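Local coordinates for protein PrgZ (Enterococcus faecalis, PDB 4FAJ) that binds pheromone peptides as an extracellular, membrane-attached solute-binding protein and probably passes them on for uptake, at residues Gln275-Ile280 with Glu294-Gly299; Gly299-Gln304 with Gly420-Lys425; Ser350-Leu355 with Pro529-Gly534. All blocks are in the same frame, centred on the assembly; numbering follows the deposited sequence.

Contacts 1 and 2 lie side by side, their centres about 9 Å apart, and share Gly299, between strand 294-297 and helix 299-305, which follow each other in the chain. One zinc ion unites them, with Glu279 coming from contact 1 and Tyr301 and Glu421 from contact 2. Contact 3 has its centre about 11 Å from that of contact 2 and about 17 Å from that of contact 1; its strand 528-539 pairs with strand 294-297 in a mixed sheet. Along the chain contact 1 closes before the others open, whereas the segments of contacts 2 and 3 alternate. All three reach the bound peptide, so each forms part of the wall of its site.

Contact 1 of 3, residues Gln275-Ile280 with Glu294-Gly299; sequences QVVKEI and EAPLAG. With ZN (zinc ion), chain F.
Ile280 and Val277 converge on the ring of Pro296, whose CG is the meeting point of the contact. From Ile280 the approach is made by CD1, which lies 3.9 Å from Pro296 CG; the bend at chi2 (-48°) brings the end of the side chain up to the proline. The branch methyl CG2 of Ile280 takes a different course. It rests 3.4 Å from Pro296 O, while also brushing Leu297. Val277 meets the same proline with CG1, 4.0 Å from Pro296 CG. The backbones are joined by a water that donates both of its protons, one to Ile280 O at 2.9 Å and the other to Pro296 O at 2.8 Å, giving two carbonyls a shared partner where the chains do not pair directly.

Glu279 turns to a different task. Chi1 of 170° and a bend at chi2 (52°) fold the carboxylate round so that OE2 binds zinc at 2.0 Å, whereas OE1 stays 3.0 Å from the ion, a one-oxygen mode of binding. OE2 also accepts the backbone N-H of Asn281, so the residue caps helix 280-288 at its start while holding the metal; the cap probably fixes the rotation of the carboxylate. Tyr301 and Glu421 supply the other two ligands from this chain.

Ile280, Pro296 and Ala298 also pack on an apolar side chain of the bound peptide. The arrangement thus combines an N-cap with a metal ligand at the turn from strand 271-276 into helix 280-288, in the wall of the peptide-binding site.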
ATOM      1  N   GLN A 275       6.788   0.006  18.355  1.00 16.70           N
ATOM      2  CA  GLN A 275       6.083   1.067  19.062  1.00 17.51           C
ATOM      3  C   GLN A 275       5.522   2.064  18.055  1.00 16.83           C
ATOM      4  O   GLN A 275       6.261   2.569  17.217  1.00 17.00           O
ATOM      5  CB  GLN A 275       7.046   1.786  20.011  1.00 18.20           C
ATOM      6  CG  GLN A 275       6.523   3.108  20.561  1.00 20.82           C
ATOM      7  CD  GLN A 275       5.430   2.914  21.577  1.00 22.18           C
ATOM      8  OE1 GLN A 275       5.653   2.304  22.618  1.00 24.12           O
ATOM      9  NE2 GLN A 275       4.233   3.427  21.280  1.00 23.57           N
ATOM     10  N   VAL A 276       4.228   2.360  18.140  1.00 16.92           N
ATOM     11  CA  VAL A 276       3.627   3.361  17.267  1.00 16.89           C
ATOM     12  C   VAL A 276       4.123   4.745  17.694  1.00 16.89           C
ATOM     13  O   VAL A 276       4.132   5.069  18.880  1.00 17.33           O
ATOM     14  CB  VAL A 276       2.076   3.322  17.282  1.00 17.17           C
ATOM     15  CG1 VAL A 276       1.506   4.438  16.417  1.00 17.12           C
ATOM     16  CG2 VAL A 276       1.571   1.971  16.780  1.00 16.62           C
ATOM     17  N   VAL A 277       4.556   5.542  16.718  1.00 17.37           N
ATOM     18  CA  VAL A 277       4.980   6.921  16.961  1.00 18.00           C
ATOM     19  C   VAL A 277       4.096   7.874  16.158  1.00 18.21           C
ATOM     20  O   VAL A 277       4.072   7.825  14.928  1.00 18.40           O
ATOM     21  CB  VAL A 277       6.468   7.125  16.618  1.00 17.98           C
ATOM     22  CG1 VAL A 277       6.886   8.614  16.772  1.00 18.98           C
ATOM     23  CG2 VAL A 277       7.321   6.250  17.514  1.00 17.77           C
ATOM     24  N   LYS A 278       3.338   8.704  16.867  1.00 18.48           N
ATOM     25  CA  LYS A 278       2.465   9.687  16.234  1.00 18.76           C
ATOM     26  C   LYS A 278       3.028  11.101  16.384  1.00 18.55           C
ATOM     27  O   LYS A 278       2.714  11.984  15.576  1.00 19.42           O
ATOM     28  CB  LYS A 278       1.082   9.648  16.870  1.00 20.04           C
ATOM     29  CG  LYS A 278       0.381   8.278  16.888  1.00 23.32           C
ATOM     30  CD  LYS A 278      -0.804   8.200  15.908  1.00 26.96           C
ATOM     31  CE  LYS A 278      -2.062   7.633  16.559  1.00 29.26           C
ATOM     32  NZ  LYS A 278      -2.995   8.690  17.016  1.00 31.16           N
ATOM     33  N   GLU A 279       3.843  11.313  17.418  1.00 17.18           N
ATOM     34  CA  GLU A 279       4.441  12.619  17.715  1.00 17.24           C
ATOM     35  C   GLU A 279       5.959  12.520  17.600  1.00 16.74           C
ATOM     36  O   GLU A 279       6.604  11.810  18.373  1.00 16.31           O
ATOM     37  CB  GLU A 279       4.039  13.090  19.116  1.00 17.12           C
ATOM     38  CG  GLU A 279       4.810  14.333  19.620  1.00 17.82           C
ATOM     39  CD  GLU A 279       4.786  15.482  18.649  1.00 17.13           C
ATOM     40  OE1 GLU A 279       3.690  15.827  18.159  1.00 16.27           O
ATOM     41  OE2 GLU A 279       5.864  16.061  18.360  1.00 16.86           O
ATOM     42  N   ILE A 280       6.513  13.234  16.628  1.00 16.85           N
ATOM     43  CA  ILE A 280       7.932  13.095  16.250  1.00 16.56           C
ATOM     44  C   ILE A 280       8.901  13.508  17.364  1.00 16.34           C
ATOM     45  O   ILE A 280       9.958  12.889  17.540  1.00 16.52           O
ATOM     46  CB  ILE A 280       8.238  13.898  14.955  1.00 16.78           C
ATOM     47  CG1 ILE A 280       7.336  13.439  13.800  1.00 18.06           C
ATOM     48  CG2 ILE A 280       9.717  13.802  14.583  1.00 15.96           C
ATOM     49  CD1 ILE A 280       7.242  11.946  13.592  1.00 19.10           C
ATOM     50  N   GLU A 294      15.033   3.373  16.188  1.00 19.18           N
ATOM     51  CA  GLU A 294      14.797   4.234  15.032  1.00 18.88           C
ATOM     52  C   GLU A 294      13.774   5.298  15.415  1.00 18.22           C
ATOM     53  O   GLU A 294      13.054   5.140  16.401  1.00 18.70           O
ATOM     54  CB  GLU A 294      14.312   3.425  13.819  1.00 18.94           C
ATOM     55  CG  GLU A 294      12.937   2.867  13.967  1.00 21.29           C
ATOM     56  CD  GLU A 294      12.442   2.113  12.744  1.00 23.40           C
ATOM     57  OE1 GLU A 294      11.265   1.700  12.759  1.00 25.60           O
ATOM     58  OE2 GLU A 294      13.209   1.925  11.776  1.00 27.31           O
ATOM     59  N   ALA A 295      13.755   6.387  14.657  1.00 17.46           N
ATOM     60  CA  ALA A 295      12.829   7.487  14.872  1.00 16.76           C
ATOM     61  C   ALA A 295      12.471   8.129  13.542  1.00 16.04           C
ATOM     62  O   ALA A 295      13.364   8.534  12.795  1.00 16.36           O
ATOM     63  CB  ALA A 295      13.439   8.528  15.814  1.00 16.84           C
ATOM     64  N   PRO A 296      11.165   8.237  13.232  1.00 15.27           N
ATOM     65  CA  PRO A 296      10.785   8.897  11.988  1.00 14.71           C
ATOM     66  C   PRO A 296      10.990  10.404  12.089  1.00 15.20           C
ATOM     67  O   PRO A 296      10.953  10.963  13.201  1.00 15.15           O
ATOM     68  CB  PRO A 296       9.294   8.562  11.861  1.00 14.93           C
ATOM     69  CG  PRO A 296       8.840   8.443  13.268  1.00 15.12           C
ATOM     70  CD  PRO A 296       9.981   7.764  13.972  1.00 15.37           C
ATOM     71  N   LEU A 297      11.223  11.041  10.943  1.00 15.35           N
ATOM     72  CA  LEU A 297      11.503  12.482  10.878  1.00 16.08           C
ATOM     73  C   LEU A 297      10.738  13.210   9.763  1.00 15.88           C
ATOM     74  O   LEU A 297      10.513  12.664   8.687  1.00 16.31           O
ATOM     75  CB  LEU A 297      13.002  12.701  10.658  1.00 16.07           C
ATOM     76  CG  LEU A 297      13.964  12.216  11.739  1.00 17.15           C
ATOM     77  CD1 LEU A 297      15.412  12.308  11.263  1.00 17.22           C
ATOM     78  CD2 LEU A 297      13.778  12.989  13.043  1.00 17.37           C
ATOM     79  N   ALA A 298      10.358  14.459  10.043  1.00 16.67           N
ATOM     80  CA  ALA A 298       9.769  15.364   9.057  1.00 16.45           C
ATOM     81  C   ALA A 298       9.847  16.797   9.574  1.00 16.75           C
ATOM     82  O   ALA A 298      10.148  17.008  10.741  1.00 16.89           O
ATOM     83  CB  ALA A 298       8.329  14.990   8.793  1.00 16.10           C
ATOM     84  N   GLY A 299       9.561  17.762   8.702  1.00 17.09           N
ATOM     85  CA  GLY A 299       9.526  19.188   9.059  1.00 18.00           C
ATOM     86  C   GLY A 299      10.750  19.690   9.800  1.00 18.86           C
ATOM     87  O   GLY A 299      11.877  19.347   9.460  1.00 18.48           O
TER
HETATM   88 ZN    ZN F 604       5.836  17.711  17.242  1.00 16.92          ZN
HETATM   89  O   HOH W   1      10.282  10.531  15.888  1.00 14.42           O

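Contact 2 of 3, residues Gly299-Gln304 with Gly420-Lys425; sequences GEYAKQ and GEFEKK. With ZN (zinc ion), chain F; GOL (glycerol), chain I.
Tyr301 swings its CG anti to the carbonyl carbon (chi1 -52°), and Glu421, with CG anti to the backbone N (chi1 -180°) and a chain extended beyond it, reaches out from the opposite direction to meet the phenol oxygen at a zinc ion. The result is an interhelical zinc site, built from the first turns of helices 299-305 and 421-437, with Glu279 as the third ligand from this chain. Tyr301 OH and Glu421 OE2 each lie 2.0 Å from the metal. The two oxygens are 3.4 Å from one another without being hydrogen-bonded, and the ion, rather than a proton, holds them together; the charge of the metal probably makes the phenol more acidic. Glu421 OE2 comes to the edge of the tyrosine ring, close to its plane, while the carboxylate is turned 68° from that ring. The other oxygen, Glu421 OE1, accepts the backbone N-H of Ile280, a bond likely to limit the rotation of the carboxylate.

Next to the zinc, the two rings meet edge to edge: Tyr301 CD2 is 3.9 Å from Phe422 CZ. Phe422 CE1 also comes 3.7 Å from the backbone N of Gly299, where no side chain stands in its way. The phenylalanine ring contacts an apolar side chain of the bound peptide, and Glu423 OE2 accepts one hydrogen bond and a second, weak one from the peptide backbone, so the metal-linked helix also lines the ligand site.

The axes of the two short helical segments remain 12.6 Å apart, and a glycerol, probably from the crystallisation liquor, spans part of that distance. Its O2 accepts a bond from Lys425 NZ at 2.8 Å, and its O3 takes the N-H of Glu300 almost head on, the N to O3 distance being 3.1 Å.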
ATOM      1  N   GLY A 299       9.561  17.762   8.702  1.00 17.09           N
ATOM      2  CA  GLY A 299       9.526  19.188   9.059  1.00 18.00           C
ATOM      3  C   GLY A 299      10.750  19.690   9.800  1.00 18.86           C
ATOM      4  O   GLY A 299      11.877  19.347   9.460  1.00 18.48           O
ATOM      5  N   GLU A 300      10.524  20.514  10.821  1.00 20.09           N
ATOM      6  CA  GLU A 300      11.617  21.097  11.586  1.00 21.24           C
ATOM      7  C   GLU A 300      12.532  20.032  12.210  1.00 19.79           C
ATOM      8  O   GLU A 300      13.731  20.258  12.345  1.00 19.44           O
ATOM      9  CB  GLU A 300      11.056  22.043  12.647  1.00 22.87           C
ATOM     10  CG  GLU A 300      12.077  22.691  13.579  1.00 29.40           C
ATOM     11  CD  GLU A 300      13.030  23.671  12.892  1.00 35.63           C
ATOM     12  OE1 GLU A 300      12.782  24.070  11.722  1.00 40.00           O
ATOM     13  OE2 GLU A 300      14.033  24.048  13.545  1.00 39.42           O
ATOM     14  N   TYR A 301      11.978  18.875  12.569  1.00 17.94           N
ATOM     15  CA  TYR A 301      12.776  17.798  13.160  1.00 17.50           C
ATOM     16  C   TYR A 301      13.760  17.244  12.124  1.00 17.42           C
ATOM     17  O   TYR A 301      14.921  16.997  12.432  1.00 17.08           O
ATOM     18  CB  TYR A 301      11.880  16.669  13.679  1.00 17.18           C
ATOM     19  CG  TYR A 301      10.773  17.120  14.607  1.00 15.73           C
ATOM     20  CD1 TYR A 301      11.043  17.432  15.940  1.00 16.44           C
ATOM     21  CD2 TYR A 301       9.460  17.230  14.161  1.00 15.38           C
ATOM     22  CE1 TYR A 301      10.026  17.845  16.813  1.00 16.49           C
ATOM     23  CE2 TYR A 301       8.430  17.667  15.031  1.00 15.12           C
ATOM     24  CZ  TYR A 301       8.727  17.959  16.350  1.00 15.75           C
ATOM     25  OH  TYR A 301       7.728  18.353  17.218  1.00 15.12           O
ATOM     26  N   ALA A 302      13.280  17.024  10.908  1.00 17.65           N
ATOM     27  CA  ALA A 302      14.149  16.564   9.813  1.00 18.31           C
ATOM     28  C   ALA A 302      15.211  17.616   9.496  1.00 19.50           C
ATOM     29  O   ALA A 302      16.382  17.286   9.316  1.00 20.40           O
ATOM     30  CB  ALA A 302      13.328  16.256   8.590  1.00 17.73           C
ATOM     31  N   LYS A 303      14.793  18.879   9.422  1.00 20.46           N
ATOM     32  CA  LYS A 303      15.714  20.006   9.216  1.00 21.82           C
ATOM     33  C   LYS A 303      16.888  19.982  10.208  1.00 22.41           C
ATOM     34  O   LYS A 303      18.051  20.141   9.816  1.00 22.51           O
ATOM     35  CB  LYS A 303      14.952  21.335   9.329  1.00 22.53           C
ATOM     36  CG  LYS A 303      15.713  22.550   8.788  1.00 25.38           C
ATOM     37  CD  LYS A 303      14.778  23.721   8.551  1.00 28.37           C
ATOM     38  CE  LYS A 303      15.290  24.657   7.457  1.00 31.11           C
ATOM     39  NZ  LYS A 303      16.457  25.450   7.905  1.00 32.51           N
ATOM     40  N   GLN A 304      16.598  19.762  11.486  0.50 22.25           N
ATOM     41  CA  GLN A 304      17.652  19.765  12.501  0.50 22.90           C
ATOM     42  C   GLN A 304      18.545  18.506  12.490  0.50 22.79           C
ATOM     43  O   GLN A 304      19.722  18.589  12.846  0.50 22.88           O
ATOM     44  CB  GLN A 304      17.053  19.991  13.891  0.50 23.19           C
ATOM     45  CG  GLN A 304      16.391  21.354  14.063  0.50 24.11           C
ATOM     46  CD  GLN A 304      17.277  22.510  13.614  0.50 25.35           C
ATOM     47  OE1 GLN A 304      18.499  22.393  13.566  0.50 27.34           O
ATOM     48  NE2 GLN A 304      16.656  23.637  13.287  0.50 25.89           N
ATOM     49  N   GLY A 420      -2.168  11.346  13.308  1.00 20.26           N
ATOM     50  CA  GLY A 420      -0.726  11.551  13.558  1.00 19.04           C
ATOM     51  C   GLY A 420      -0.279  12.996  13.333  1.00 17.96           C
ATOM     52  O   GLY A 420      -0.980  13.791  12.676  1.00 17.30           O
ATOM     53  N   GLU A 421       0.885  13.355  13.870  1.00 16.51           N
ATOM     54  CA  GLU A 421       1.294  14.763  13.884  1.00 16.36           C
ATOM     55  C   GLU A 421       1.310  15.373  12.486  1.00 16.04           C
ATOM     56  O   GLU A 421       0.691  16.411  12.241  1.00 16.51           O
ATOM     57  CB  GLU A 421       2.681  14.942  14.519  1.00 15.91           C
ATOM     58  CG  GLU A 421       3.134  16.395  14.561  1.00 15.30           C
ATOM     59  CD  GLU A 421       4.480  16.589  15.224  1.00 14.75           C
ATOM     60  OE1 GLU A 421       5.176  15.586  15.489  1.00 13.75           O
ATOM     61  OE2 GLU A 421       4.830  17.763  15.503  1.00 14.37           O
ATOM     62  N   PHE A 422       2.045  14.743  11.576  1.00 15.79           N
ATOM     63  CA  PHE A 422       2.263  15.341  10.259  1.00 15.88           C
ATOM     64  C   PHE A 422       1.127  15.123   9.274  1.00 15.87           C
ATOM     65  O   PHE A 422       0.993  15.889   8.335  1.00 16.82           O
ATOM     66  CB  PHE A 422       3.627  14.943   9.698  1.00 15.59           C
ATOM     67  CG  PHE A 422       4.732  15.774  10.273  1.00 16.23           C
ATOM     68  CD1 PHE A 422       5.139  16.934   9.639  1.00 16.45           C
ATOM     69  CD2 PHE A 422       5.290  15.448  11.503  1.00 16.94           C
ATOM     70  CE1 PHE A 422       6.130  17.737  10.194  1.00 16.36           C
ATOM     71  CE2 PHE A 422       6.288  16.257  12.076  1.00 16.49           C
ATOM     72  CZ  PHE A 422       6.695  17.401  11.419  1.00 17.36           C
ATOM     73  N   GLU A 423       0.272  14.136   9.523  1.00 16.38           N
ATOM     74  CA  GLU A 423      -0.927  13.981   8.709  1.00 16.53           C
ATOM     75  C   GLU A 423      -1.898  15.131   9.012  1.00 16.80           C
ATOM     76  O   GLU A 423      -2.437  15.756   8.100  1.00 16.23           O
ATOM     77  CB  GLU A 423      -1.556  12.599   8.913  1.00 16.65           C
ATOM     78  CG  GLU A 423      -0.704  11.443   8.334  1.00 17.58           C
ATOM     79  CD  GLU A 423       0.569  11.136   9.132  1.00 20.21           C
ATOM     80  OE1 GLU A 423       0.549  11.282  10.368  1.00 19.27           O
ATOM     81  OE2 GLU A 423       1.594  10.739   8.522  1.00 20.41           O
ATOM     82  N   LYS A 424      -2.091  15.427  10.295  1.00 17.39           N
ATOM     83  CA  LYS A 424      -2.880  16.588  10.700  1.00 18.65           C
ATOM     84  C   LYS A 424      -2.304  17.901  10.158  1.00 18.46           C
ATOM     85  O   LYS A 424      -3.050  18.756   9.676  1.00 18.35           O
ATOM     86  CB  LYS A 424      -2.990  16.640  12.232  1.00 19.20           C
ATOM     87  CG  LYS A 424      -3.803  17.802  12.753  1.00 22.61           C
ATOM     88  CD  LYS A 424      -3.992  17.719  14.264  1.00 25.56           C
ATOM     89  CE  LYS A 424      -4.618  18.991  14.803  1.00 28.49           C
ATOM     90  NZ  LYS A 424      -3.574  20.015  15.087  1.00 29.55           N
ATOM     91  N   LYS A 425      -0.986  18.065  10.246  1.00 18.43           N
ATOM     92  CA  LYS A 425      -0.341  19.288   9.768  1.00 19.06           C
ATOM     93  C   LYS A 425      -0.452  19.441   8.242  1.00 17.88           C
ATOM     94  O   LYS A 425      -0.612  20.550   7.750  1.00 17.35           O
ATOM     95  CB  LYS A 425       1.129  19.302  10.168  1.00 19.61           C
ATOM     96  CG  LYS A 425       1.824  20.624   9.881  1.00 24.16           C
ATOM     97  CD  LYS A 425       3.321  20.497  10.055  1.00 28.12           C
ATOM     98  CE  LYS A 425       3.698  20.349  11.518  1.00 30.32           C
ATOM     99  NZ  LYS A 425       3.952  21.681  12.135  1.00 32.84           N
TER
HETATM  100 ZN    ZN F 604       5.836  17.711  17.242  1.00 16.92          ZN
HETATM  101  C1  GOL I 607       6.869  21.841  15.107  1.00 59.59           C
HETATM  102  O1  GOL I 607       5.794  22.586  15.641  1.00 59.38           O
HETATM  103  C2  GOL I 607       7.142  22.194  13.649  1.00 59.30           C
HETATM  104  O2  GOL I 607       6.123  23.031  13.149  1.00 59.91           O
HETATM  105  C3  GOL I 607       7.261  20.911  12.825  1.00 58.59           C
HETATM  106  O3  GOL I 607       7.579  21.193  11.480  1.00 57.19           O

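Contact 3 of 3, residues Ser350-Leu355 with Pro529-Gly534; sequences SLVKKL and PIFQVG
Segment 350-355 of helix 348-356 comes within 9.3 Å of strand segment 529-534 at the closest approach of the axes and crosses it at -45°, with Val352 and Phe531 at the closest approach of the backbones. Leu351 meets both strand residues that take part. Its chi1 (173°) and chi2 (67°) together set CD2 against the strand, where the methyl touches two successive residues. It lies 3.4 Å from Ile530 CG2, closer than carbons usually come, and 3.5 Å from Phe531 CD1, so the packing here is tight. The leucine and phenylalanine side chains are nearly perpendicular, and CD2 approaches the ring obliquely. Val352 reaches the base of the same residue: its CG1 lies 3.7 Å from Phe531 CB, and the two side chains lie alongside, pointing opposite ways.

Phe531 has its CG between the backbone N and the carbonyl carbon. Beyond this contact the ring meets an aromatic side chain of the bound peptide edge-to-face, and so links the helix to the ligand. Helix 421-437 adds Phe429 against Leu351 and Leu430 against Ile530.

Consecutive residues of a regular strand point to opposite sides; consistent with an irregular strand here, Ile530 and Phe531 both meet one leucine methyl. Both stand opposite Met320 of strand 311-324, the arrangement of a classic beta bulge, here set in a mixed sheet with a helix packed against it beside the peptide-binding site.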
ATOM      1  N   SER A 350       5.858  24.157  -2.001  0.50 22.13           N
ATOM      2  CA  SER A 350       5.870  24.704  -0.641  0.50 22.36           C
ATOM      3  C   SER A 350       5.617  23.630   0.412  0.50 21.85           C
ATOM      4  O   SER A 350       6.283  23.604   1.449  0.50 22.04           O
ATOM      5  CB  SER A 350       4.848  25.830  -0.494  0.50 22.56           C
ATOM      6  OG  SER A 350       5.265  26.964  -1.224  0.50 23.20           O
ATOM      7  N   LEU A 351       4.680  22.728   0.139  1.00 21.32           N
ATOM      8  CA  LEU A 351       4.402  21.620   1.063  1.00 20.94           C
ATOM      9  C   LEU A 351       5.637  20.761   1.314  1.00 20.60           C
ATOM     10  O   LEU A 351       6.002  20.523   2.457  1.00 19.61           O
ATOM     11  CB  LEU A 351       3.276  20.732   0.516  1.00 21.00           C
ATOM     12  CG  LEU A 351       2.938  19.432   1.248  1.00 21.30           C
ATOM     13  CD1 LEU A 351       2.366  19.725   2.610  1.00 23.84           C
ATOM     14  CD2 LEU A 351       1.942  18.629   0.417  1.00 23.09           C
ATOM     15  N   VAL A 352       6.285  20.311   0.245  1.00 20.74           N
ATOM     16  CA  VAL A 352       7.411  19.384   0.388  1.00 21.55           C
ATOM     17  C   VAL A 352       8.671  20.074   0.931  1.00 22.97           C
ATOM     18  O   VAL A 352       9.433  19.463   1.690  1.00 23.02           O
ATOM     19  CB  VAL A 352       7.721  18.623  -0.928  1.00 21.21           C
ATOM     20  CG1 VAL A 352       6.458  17.862  -1.441  1.00 19.65           C
ATOM     21  CG2 VAL A 352       8.260  19.559  -1.979  1.00 21.86           C
ATOM     22  N   LYS A 353       8.883  21.337   0.559  1.00 24.31           N
ATOM     23  CA  LYS A 353      10.064  22.090   1.019  1.00 26.12           C
ATOM     24  C   LYS A 353       9.980  22.489   2.497  1.00 26.58           C
ATOM     25  O   LYS A 353      10.967  22.387   3.238  1.00 27.40           O
ATOM     26  CB  LYS A 353      10.258  23.358   0.180  1.00 27.11           C
ATOM     27  CG  LYS A 353      10.776  23.104  -1.237  1.00 29.96           C
ATOM     28  CD  LYS A 353      10.747  24.373  -2.114  1.00 33.48           C
ATOM     29  CE  LYS A 353      11.515  25.529  -1.489  1.00 36.61           C
ATOM     30  NZ  LYS A 353      12.855  25.110  -0.969  1.00 39.07           N
ATOM     31  N   LYS A 354       8.807  22.940   2.921  1.00 26.93           N
ATOM     32  CA  LYS A 354       8.644  23.563   4.231  1.00 28.10           C
ATOM     33  C   LYS A 354       8.048  22.593   5.226  1.00 27.62           C
ATOM     34  O   LYS A 354       8.617  22.371   6.288  1.00 28.67           O
ATOM     35  CB  LYS A 354       7.757  24.807   4.114  1.00 28.86           C
ATOM     36  CG  LYS A 354       8.190  25.761   3.021  1.00 31.10           C
ATOM     37  CD  LYS A 354       7.162  26.862   2.776  1.00 34.60           C
ATOM     38  CE  LYS A 354       7.545  27.718   1.559  1.00 36.72           C
ATOM     39  NZ  LYS A 354       6.426  28.591   1.074  1.00 37.91           N
ATOM     40  N   LEU A 355       6.927  21.985   4.868  1.00 26.79           N
ATOM     41  CA  LEU A 355       6.219  21.095   5.778  1.00 26.74           C
ATOM     42  C   LEU A 355       6.915  19.746   5.957  1.00 25.91           C
ATOM     43  O   LEU A 355       7.138  19.318   7.082  1.00 26.36           O
ATOM     44  CB  LEU A 355       4.774  20.903   5.313  1.00 26.94           C
ATOM     45  CG  LEU A 355       3.824  20.206   6.285  1.00 27.44           C
ATOM     46  CD1 LEU A 355       2.389  20.545   5.933  1.00 29.42           C
ATOM     47  CD2 LEU A 355       4.033  18.709   6.285  1.00 27.30           C
ATOM     48  N   PRO A 529      -3.197  14.263  -7.189  1.00 14.62           N
ATOM     49  CA  PRO A 529      -1.900  13.857  -6.626  1.00 14.39           C
ATOM     50  C   PRO A 529      -1.184  15.039  -5.991  1.00 14.72           C
ATOM     51  O   PRO A 529      -1.132  16.142  -6.572  1.00 14.25           O
ATOM     52  CB  PRO A 529      -1.127  13.302  -7.833  1.00 14.87           C
ATOM     53  CG  PRO A 529      -1.869  13.683  -9.032  1.00 14.71           C
ATOM     54  CD  PRO A 529      -3.147  14.381  -8.656  1.00 14.95           C
ATOM     55  N   ILE A 530      -0.653  14.814  -4.793  1.00 14.08           N
ATOM     56  CA  ILE A 530      -0.073  15.880  -4.005  1.00 14.58           C
ATOM     57  C   ILE A 530       1.435  15.740  -3.982  1.00 14.00           C
ATOM     58  O   ILE A 530       2.132  16.552  -4.573  1.00 14.01           O
ATOM     59  CB  ILE A 530      -0.619  15.915  -2.562  1.00 14.38           C
ATOM     60  CG1 ILE A 530      -2.155  15.906  -2.560  1.00 16.23           C
ATOM     61  CG2 ILE A 530      -0.122  17.191  -1.854  1.00 16.10           C
ATOM     62  CD1 ILE A 530      -2.755  15.636  -1.171  1.00 17.80           C
ATOM     63  N   PHE A 531       1.936  14.716  -3.290  1.00 13.97           N
ATOM     64  CA  PHE A 531       3.376  14.497  -3.202  1.00 13.89           C
ATOM     65  C   PHE A 531       3.754  13.019  -3.173  1.00 13.72           C
ATOM     66  O   PHE A 531       2.933  12.157  -2.877  1.00 13.33           O
ATOM     67  CB  PHE A 531       3.964  15.226  -2.001  1.00 14.96           C
ATOM     68  CG  PHE A 531       3.506  14.705  -0.670  1.00 14.80           C
ATOM     69  CD1 PHE A 531       2.370  15.212  -0.075  1.00 16.99           C
ATOM     70  CD2 PHE A 531       4.246  13.741   0.016  1.00 17.07           C
ATOM     71  CE1 PHE A 531       1.937  14.749   1.174  1.00 16.71           C
ATOM     72  CE2 PHE A 531       3.827  13.280   1.269  1.00 16.96           C
ATOM     73  CZ  PHE A 531       2.667  13.782   1.842  1.00 16.50           C
ATOM     74  N   GLN A 532       5.012  12.759  -3.525  1.00 13.55           N
ATOM     75  CA  GLN A 532       5.616  11.442  -3.477  1.00 12.63           C
ATOM     76  C   GLN A 532       6.423  11.377  -2.193  1.00 13.58           C
ATOM     77  O   GLN A 532       7.266  12.250  -1.918  1.00 13.15           O
ATOM     78  CB  GLN A 532       6.511  11.209  -4.698  1.00 11.98           C
ATOM     79  CG  GLN A 532       7.225   9.854  -4.692  1.00 10.88           C
ATOM     80  CD  GLN A 532       7.982   9.539  -5.959  1.00 11.09           C
ATOM     81  OE1 GLN A 532       7.946  10.297  -6.931  1.00 14.08           O
ATOM     82  NE2 GLN A 532       8.677   8.385  -5.963  1.00 10.40           N
ATOM     83  N   VAL A 533       6.162  10.322  -1.429  1.00 13.80           N
ATOM     84  CA  VAL A 533       6.648  10.173  -0.072  1.00 13.86           C
ATOM     85  C   VAL A 533       8.118   9.780  -0.034  1.00 14.37           C
ATOM     86  O   VAL A 533       8.520   8.781  -0.643  1.00 13.97           O
ATOM     87  CB  VAL A 533       5.845   9.085   0.683  1.00 13.81           C
ATOM     88  CG1 VAL A 533       6.435   8.822   2.072  1.00 13.70           C
ATOM     89  CG2 VAL A 533       4.371   9.469   0.789  1.00 13.78           C
ATOM     90  N   GLY A 534       8.898  10.574   0.691  1.00 14.50           N
ATOM     91  CA  GLY A 534      10.228  10.185   1.147  1.00 15.38           C
ATOM     92  C   GLY A 534      10.171   9.813   2.624  1.00 16.43           C
ATOM     93  O   GLY A 534       9.548  10.525   3.411  1.00 16.58           O
TER